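Local coordinates for uncharacterized protein Atu2452 (Agrobacterium tumefaciens, PDB 2R8B), which is of unknown function but is probably a hydrolase of the dienelactone hydrolase family, with an alpha/beta-hydrolase fold, at residues Gly125-Ala128 with Asp129-Lys132. Numbering follows the deposited sequence.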
ATOM      1  N   GLY A 125      11.394  -2.496  -6.154  1.00 51.42           N
ATOM      2  CA  GLY A 125      12.408  -3.470  -5.803  1.00 50.82           C
ATOM      3  C   GLY A 125      12.918  -3.340  -4.390  1.00 50.96           C
ATOM      4  O   GLY A 125      13.206  -4.351  -3.767  1.00 51.15           O
ATOM      5  N   LYS A 126      13.017  -2.111  -3.873  1.00 51.09           N
ATOM      6  CA  LYS A 126      13.455  -1.875  -2.481  1.00 51.07           C
ATOM      7  C   LYS A 126      12.388  -2.335  -1.487  1.00 51.76           C
ATOM      8  O   LYS A 126      12.674  -3.159  -0.628  1.00 51.69           O
ATOM      9  CB  LYS A 126      13.808  -0.403  -2.268  1.00 51.29           C
ATOM     10  CG  LYS A 126      14.522  -0.060  -0.972  1.00 50.92           C
ATOM     11  CD  LYS A 126      15.164   1.340  -1.018  1.00 50.62           C
ATOM     12  CE  LYS A 126      15.200   1.986   0.383  1.00 50.22           C
ATOM     13  NZ  LYS A 126      16.188   3.106   0.539  1.00 46.93           N
HETATM   14  N   MSE A 127      11.157  -1.826  -1.624  1.00 52.90           N
HETATM   15  CA  MSE A 127      10.002  -2.307  -0.854  1.00 53.44           C
HETATM   16  C   MSE A 127       9.839  -3.816  -0.774  1.00 53.43           C
HETATM   17  O   MSE A 127       9.731  -4.378   0.331  1.00 54.28           O
HETATM   18  CB  MSE A 127       8.725  -1.795  -1.448  1.00 54.43           C
HETATM   19  CG  MSE A 127       8.174  -0.674  -0.733  1.00 57.08           C
HETATM   20 SE   MSE A 127       7.728  -0.992   1.120  0.90 64.92          SE
HETATM   21  CE  MSE A 127       8.183   0.859   1.596  1.00 60.02           C
ATOM     22  N   ALA A 128       9.780  -4.471  -1.933  1.00 52.35           N
ATOM     23  CA  ALA A 128       9.680  -5.913  -1.963  1.00 52.12           C
ATOM     24  C   ALA A 128      10.713  -6.536  -1.011  1.00 52.49           C
ATOM     25  O   ALA A 128      10.358  -7.320  -0.138  1.00 52.40           O
ATOM     26  CB  ALA A 128       9.898  -6.408  -3.352  1.00 52.20           C
ATOM     27  N   ASP A 129      11.982  -6.163  -1.173  1.00 52.24           N
ATOM     28  CA  ASP A 129      13.066  -6.754  -0.407  1.00 52.28           C
ATOM     29  C   ASP A 129      12.898  -6.533   1.082  1.00 52.47           C
ATOM     30  O   ASP A 129      13.017  -7.485   1.876  1.00 52.57           O
ATOM     31  CB  ASP A 129      14.399  -6.191  -0.882  1.00 51.88           C
ATOM     32  CG  ASP A 129      14.811  -6.771  -2.208  1.00 52.45           C
ATOM     33  OD1 ASP A 129      14.340  -7.898  -2.485  1.00 52.44           O
ATOM     34  OD2 ASP A 129      15.580  -6.121  -2.969  1.00 52.08           O
ATOM     35  N   PHE A 130      12.623  -5.271   1.419  1.00 51.95           N
ATOM     36  CA  PHE A 130      12.358  -4.788   2.747  1.00 51.24           C
ATOM     37  C   PHE A 130      11.262  -5.651   3.347  1.00 51.44           C
ATOM     38  O   PHE A 130      11.449  -6.252   4.391  1.00 51.81           O
ATOM     39  CB  PHE A 130      11.925  -3.330   2.617  1.00 50.90           C
ATOM     40  CG  PHE A 130      11.569  -2.657   3.912  1.00 50.48           C
ATOM     41  CD1 PHE A 130      12.553  -2.212   4.785  1.00 51.07           C
ATOM     42  CD2 PHE A 130      10.252  -2.387   4.224  1.00 50.89           C
ATOM     43  CE1 PHE A 130      12.229  -1.554   5.979  1.00 49.73           C
ATOM     44  CE2 PHE A 130       9.927  -1.723   5.409  1.00 48.70           C
ATOM     45  CZ  PHE A 130      10.921  -1.322   6.286  1.00 49.14           C
ATOM     46  N   ILE A 131      10.137  -5.771   2.668  1.00 51.70           N
ATOM     47  CA  ILE A 131       9.075  -6.646   3.158  1.00 51.91           C
ATOM     48  C   ILE A 131       9.519  -8.129   3.332  1.00 52.01           C
ATOM     49  O   ILE A 131       9.413  -8.649   4.429  1.00 53.13           O
ATOM     50  CB  ILE A 131       7.760  -6.462   2.326  1.00 52.20           C
ATOM     51  CG1 ILE A 131       7.170  -5.074   2.599  1.00 50.74           C
ATOM     52  CG2 ILE A 131       6.723  -7.538   2.686  1.00 52.36           C
ATOM     53  CD1 ILE A 131       6.282  -4.558   1.524  1.00 49.60           C
ATOM     54  N   LYS A 132      10.027  -8.798   2.297  1.00 52.18           N
ATOM     55  CA  LYS A 132      10.561 -10.176   2.428  1.00 52.87           C
ATOM     56  C   LYS A 132      11.547 -10.351   3.610  1.00 52.99           C
ATOM     57  O   LYS A 132      11.559 -11.398   4.297  1.00 52.78           O
ATOM     58  CB  LYS A 132      11.280 -10.630   1.146  1.00 53.06           C
ATOM     59  CG  LYS A 132      10.373 -10.944  -0.052  1.00 55.01           C
ATOM     60  CD  LYS A 132      11.015 -10.465  -1.368  1.00 56.62           C
ATOM     61  CE  LYS A 132      10.311 -11.015  -2.620  1.00 57.31           C
ATOM     62  NZ  LYS A 132      10.858 -12.372  -2.964  1.00 60.96           N
TER
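G125 to K132 form two consecutive turns inside helix 117-138, joined by i to i+4 backbone hydrogen bonds. D129 N reaches G125 O in a weak one of 3.4 Å. The next three are shorter and nearly linear: F130 N to K126 O, I131 N to M127 O and K132 N to A128 O, all at 2.8 to 2.9 Å.

The buried side chains meet around the selenium of M127, a selenomethionine. Its chain bends at chi2 (-60°) and again at chi3, and SE lies 3.9 Å from I131 CD1, the two side chains crossing at a slant. The same SE is 4.2 Å from F130 CD2 and 5.4 Å from the centroid of that ring, approaching obliquely in a Met-aromatic contact. F130 has CG anti to its own N (chi1 179°), which swings the phenyl group out to where Y51 and H53 meet it in edge-to-face contacts. K132, on the exposed face, runs its aliphatic part past the previous turn, with CD 3.4 Å from A128 O. K126 makes a cation-pi contact with Y51.

M127 and I131 rest on the central sheet, M127 on L68 and P94, I131 on L64 and V66, while D129 and K132 are exposed. This is an amphipathic helix packed against the mixed sheet of an alpha/beta-hydrolase fold; the M127 side chain comes close to the probable nucleophile elbow but does not reach it.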